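Local coordinates for muramoyltetrapeptide carboxypeptidase (Oxalobacter formigenes OXCC13, PDB 6UUK), which probably acts as a serine-type LD-carboxypeptidase of the S66 family that removes the terminal D-alanine from tetrapeptides derived from peptidoglycan, at residues 242-247 with 312-317. Residues are numbered along the deposited sequence; the frame is centred on the assembly and turned at random.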
ATOM      1  N   ILE B 242       6.909 -19.069   8.043  1.00 18.51           N
ATOM      2  CA  ILE B 242       8.028 -18.137   8.123  1.00 19.07           C
ATOM      3  C   ILE B 242       7.869 -17.141   6.982  1.00 17.67           C
ATOM      4  O   ILE B 242       8.032 -17.496   5.808  1.00 18.81           O
ATOM      5  CB  ILE B 242       9.380 -18.861   8.055  1.00 17.77           C
ATOM      6  CG1 ILE B 242       9.449 -19.955   9.123  1.00 12.60           C
ATOM      7  CG2 ILE B 242      10.522 -17.874   8.234  1.00 12.96           C
ATOM      8  CD1 ILE B 242      10.759 -20.709   9.143  1.00 18.34           C
ATOM      9  N   LEU B 243       7.548 -15.898   7.324  1.00 15.63           N
ATOM     10  CA  LEU B 243       7.247 -14.862   6.345  1.00 17.47           C
ATOM     11  C   LEU B 243       8.474 -13.989   6.114  1.00 12.62           C
ATOM     12  O   LEU B 243       9.125 -13.558   7.072  1.00 19.89           O
ATOM     13  CB  LEU B 243       6.070 -14.005   6.816  1.00 19.34           C
ATOM     14  CG  LEU B 243       5.601 -12.880   5.891  1.00 15.65           C
ATOM     15  CD1 LEU B 243       5.022 -13.442   4.606  1.00 14.69           C
ATOM     16  CD2 LEU B 243       4.584 -11.999   6.596  1.00 18.40           C
ATOM     17  N   PHE B 244       8.786 -13.733   4.844  1.00 18.67           N
ATOM     18  CA  PHE B 244       9.889 -12.863   4.464  1.00 12.43           C
ATOM     19  C   PHE B 244       9.381 -11.748   3.561  1.00 13.26           C
ATOM     20  O   PHE B 244       8.472 -11.950   2.749  1.00 12.59           O
ATOM     21  CB  PHE B 244      11.011 -13.647   3.759  1.00 17.31           C
ATOM     22  CG  PHE B 244      10.626 -14.189   2.410  1.00 16.16           C
ATOM     23  CD1 PHE B 244       9.983 -15.412   2.297  1.00 16.92           C
ATOM     24  CD2 PHE B 244      10.922 -13.486   1.253  1.00 12.84           C
ATOM     25  CE1 PHE B 244       9.634 -15.915   1.057  1.00 14.37           C
ATOM     26  CE2 PHE B 244      10.574 -13.983   0.012  1.00 12.65           C
ATOM     27  CZ  PHE B 244       9.929 -15.200  -0.087  1.00 14.56           C
ATOM     28  N   VAL B 245       9.974 -10.560   3.711  1.00 21.69           N
ATOM     29  CA  VAL B 245       9.566  -9.378   2.963  1.00 15.51           C
ATOM     30  C   VAL B 245      10.801  -8.618   2.497  1.00 14.63           C
ATOM     31  O   VAL B 245      11.898  -8.767   3.040  1.00 16.17           O
ATOM     32  CB  VAL B 245       8.655  -8.443   3.791  1.00 20.18           C
ATOM     33  CG1 VAL B 245       7.316  -9.104   4.070  1.00 12.85           C
ATOM     34  CG2 VAL B 245       9.341  -8.047   5.089  1.00 15.30           C
ATOM     35  N   GLU B 246      10.603  -7.790   1.472  1.00 16.91           N
ATOM     36  CA  GLU B 246      11.643  -6.915   0.949  1.00 17.21           C
ATOM     37  C   GLU B 246      10.979  -5.815   0.133  1.00 16.53           C
ATOM     38  O   GLU B 246       9.820  -5.939  -0.274  1.00 19.97           O
ATOM     39  CB  GLU B 246      12.666  -7.688   0.105  1.00 17.37           C
ATOM     40  CG  GLU B 246      12.075  -8.518  -1.031  1.00 14.03           C
ATOM     41  CD  GLU B 246      11.736  -7.692  -2.258  1.00 16.62           C
ATOM     42  OE1 GLU B 246      10.743  -8.020  -2.942  1.00 26.18           O
ATOM     43  OE2 GLU B 246      12.459  -6.713  -2.537  1.00 17.52           O
ATOM     44  N   ASP B 247      11.728  -4.741  -0.107  1.00 19.85           N
ATOM     45  CA  ASP B 247      11.205  -3.601  -0.851  1.00 22.71           C
ATOM     46  C   ASP B 247      12.362  -2.679  -1.215  1.00 18.60           C
ATOM     47  O   ASP B 247      13.486  -2.838  -0.732  1.00 18.08           O
ATOM     48  CB  ASP B 247      10.142  -2.847  -0.047  1.00 19.72           C
ATOM     49  CG  ASP B 247       8.975  -2.397  -0.902  1.00 17.63           C
ATOM     50  OD1 ASP B 247       9.170  -2.195  -2.118  1.00 24.29           O
ATOM     51  OD2 ASP B 247       7.862  -2.247  -0.356  1.00 18.22           O
ATOM     52  N   LEU B 312      18.423 -11.215   5.676  1.00 14.91           N
ATOM     53  CA  LEU B 312      18.129 -12.088   4.547  1.00 20.74           C
ATOM     54  C   LEU B 312      18.656 -11.472   3.256  1.00 19.74           C
ATOM     55  O   LEU B 312      18.247 -10.355   2.900  1.00 20.31           O
ATOM     56  CB  LEU B 312      16.626 -12.330   4.439  1.00 23.28           C
ATOM     57  CG  LEU B 312      16.143 -13.214   3.286  1.00 17.68           C
ATOM     58  CD1 LEU B 312      16.616 -14.649   3.460  1.00 17.58           C
ATOM     59  CD2 LEU B 312      14.628 -13.159   3.164  1.00 14.67           C
ATOM     60  N   PRO B 313      19.551 -12.147   2.529  1.00 22.79           N
ATOM     61  CA  PRO B 313      20.112 -11.564   1.295  1.00 14.57           C
ATOM     62  C   PRO B 313      19.184 -11.757   0.102  1.00 15.32           C
ATOM     63  O   PRO B 313      19.448 -12.513  -0.839  1.00 16.69           O
ATOM     64  CB  PRO B 313      21.440 -12.316   1.153  1.00 20.49           C
ATOM     65  CG  PRO B 313      21.261 -13.614   1.917  1.00 23.48           C
ATOM     66  CD  PRO B 313      19.990 -13.537   2.724  1.00 18.83           C
ATOM     67  N   PHE B 314      18.055 -11.055   0.140  1.00 18.32           N
ATOM     68  CA  PHE B 314      17.076 -11.122  -0.933  1.00 16.53           C
ATOM     69  C   PHE B 314      16.415  -9.762  -1.098  1.00 14.38           C
ATOM     70  O   PHE B 314      16.088  -9.097  -0.112  1.00 18.60           O
ATOM     71  CB  PHE B 314      16.019 -12.197  -0.666  1.00 15.37           C
ATOM     72  CG  PHE B 314      14.953 -12.265  -1.719  1.00 15.63           C
ATOM     73  CD1 PHE B 314      15.204 -12.877  -2.934  1.00 16.48           C
ATOM     74  CD2 PHE B 314      13.703 -11.714  -1.495  1.00 14.42           C
ATOM     75  CE1 PHE B 314      14.228 -12.939  -3.908  1.00 14.91           C
ATOM     76  CE2 PHE B 314      12.724 -11.773  -2.465  1.00 13.85           C
ATOM     77  CZ  PHE B 314      12.987 -12.386  -3.673  1.00 21.15           C
ATOM     78  N   GLY B 315      16.219  -9.365  -2.347  1.00 12.42           N
ATOM     79  CA  GLY B 315      15.600  -8.089  -2.653  1.00 13.78           C
ATOM     80  C   GLY B 315      15.949  -7.665  -4.068  1.00 18.36           C
ATOM     81  O   GLY B 315      16.347  -8.486  -4.894  1.00 22.72           O
ATOM     82  N   HIS B 316      15.793  -6.369  -4.321  1.00 26.24           N
ATOM     83  CA  HIS B 316      16.159  -5.801  -5.617  1.00 18.59           C
ATOM     84  C   HIS B 316      17.635  -5.428  -5.654  1.00 15.81           C
ATOM     85  O   HIS B 316      18.009  -4.306  -5.993  1.00 14.84           O
ATOM     86  CB  HIS B 316      15.282  -4.598  -5.935  1.00 17.47           C
ATOM     87  CG  HIS B 316      13.825  -4.926  -6.049  1.00 16.76           C
ATOM     88  ND1 HIS B 316      13.056  -5.297  -4.967  1.00 23.96           N
ATOM     89  CD2 HIS B 316      12.997  -4.932  -7.119  1.00 20.14           C
ATOM     90  CE1 HIS B 316      11.816  -5.520  -5.366  1.00 19.95           C
ATOM     91  NE2 HIS B 316      11.753  -5.306  -6.667  1.00 16.96           N
ATOM     92  N   THR B 317      18.485  -6.384  -5.294  1.00 13.15           N
ATOM     93  CA  THR B 317      19.926  -6.206  -5.284  1.00 11.53           C
ATOM     94  C   THR B 317      20.563  -7.081  -6.354  1.00 24.90           C
ATOM     95  O   THR B 317      19.930  -7.983  -6.911  1.00 22.79           O
ATOM     96  CB  THR B 317      20.513  -6.551  -3.910  1.00 16.37           C
ATOM     97  OG1 THR B 317      20.193  -7.908  -3.576  1.00 15.59           O
ATOM     98  CG2 THR B 317      19.945  -5.629  -2.842  1.00 15.38           C
TER
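Glu246 OE2 accepts a weak hydrogen bond from His316 ND1 at 2.9 Å. The bond is bent, with an angle of 123° at the hydrogen. OE2 lies at the edge of the imidazole, near its plane, and the carboxylate is turned 38° from that ring. The other oxygen, OE1, has a weak hydrogen bond from Asn222 on the adjoining strand 213-222. OE2 also lies 3.4 Å from Gly315 CA.

The rest of the contact is apolar. Glu246 CG touches Phe314 CE2 at 3.6 Å. Phe314 CG is anti to its backbone N, and CD2 and CE2 of the ring meet the side chains of the strand. Phe244 turns an edge to the face of that ring in an offset edge-to-face pair, centroids 5.8 Å apart and planes at 84°. Phe244 CB meets Leu312 CD2 at 3.7 Å. Leu323 of strand 323-325 touches both phenylalanines.

An alanine at Glu246 would probably leave His316 ND1 without this acceptor, the imidazole freer to turn, and a gap beside Phe314.

His316 reaches Ser152 of the N-terminal domain. The site is consistent with the Ser-His-Glu catalytic triad of S66 peptidases, with Ser152 the predicted nucleophile and Glu246 and His316 the predicted charge relay.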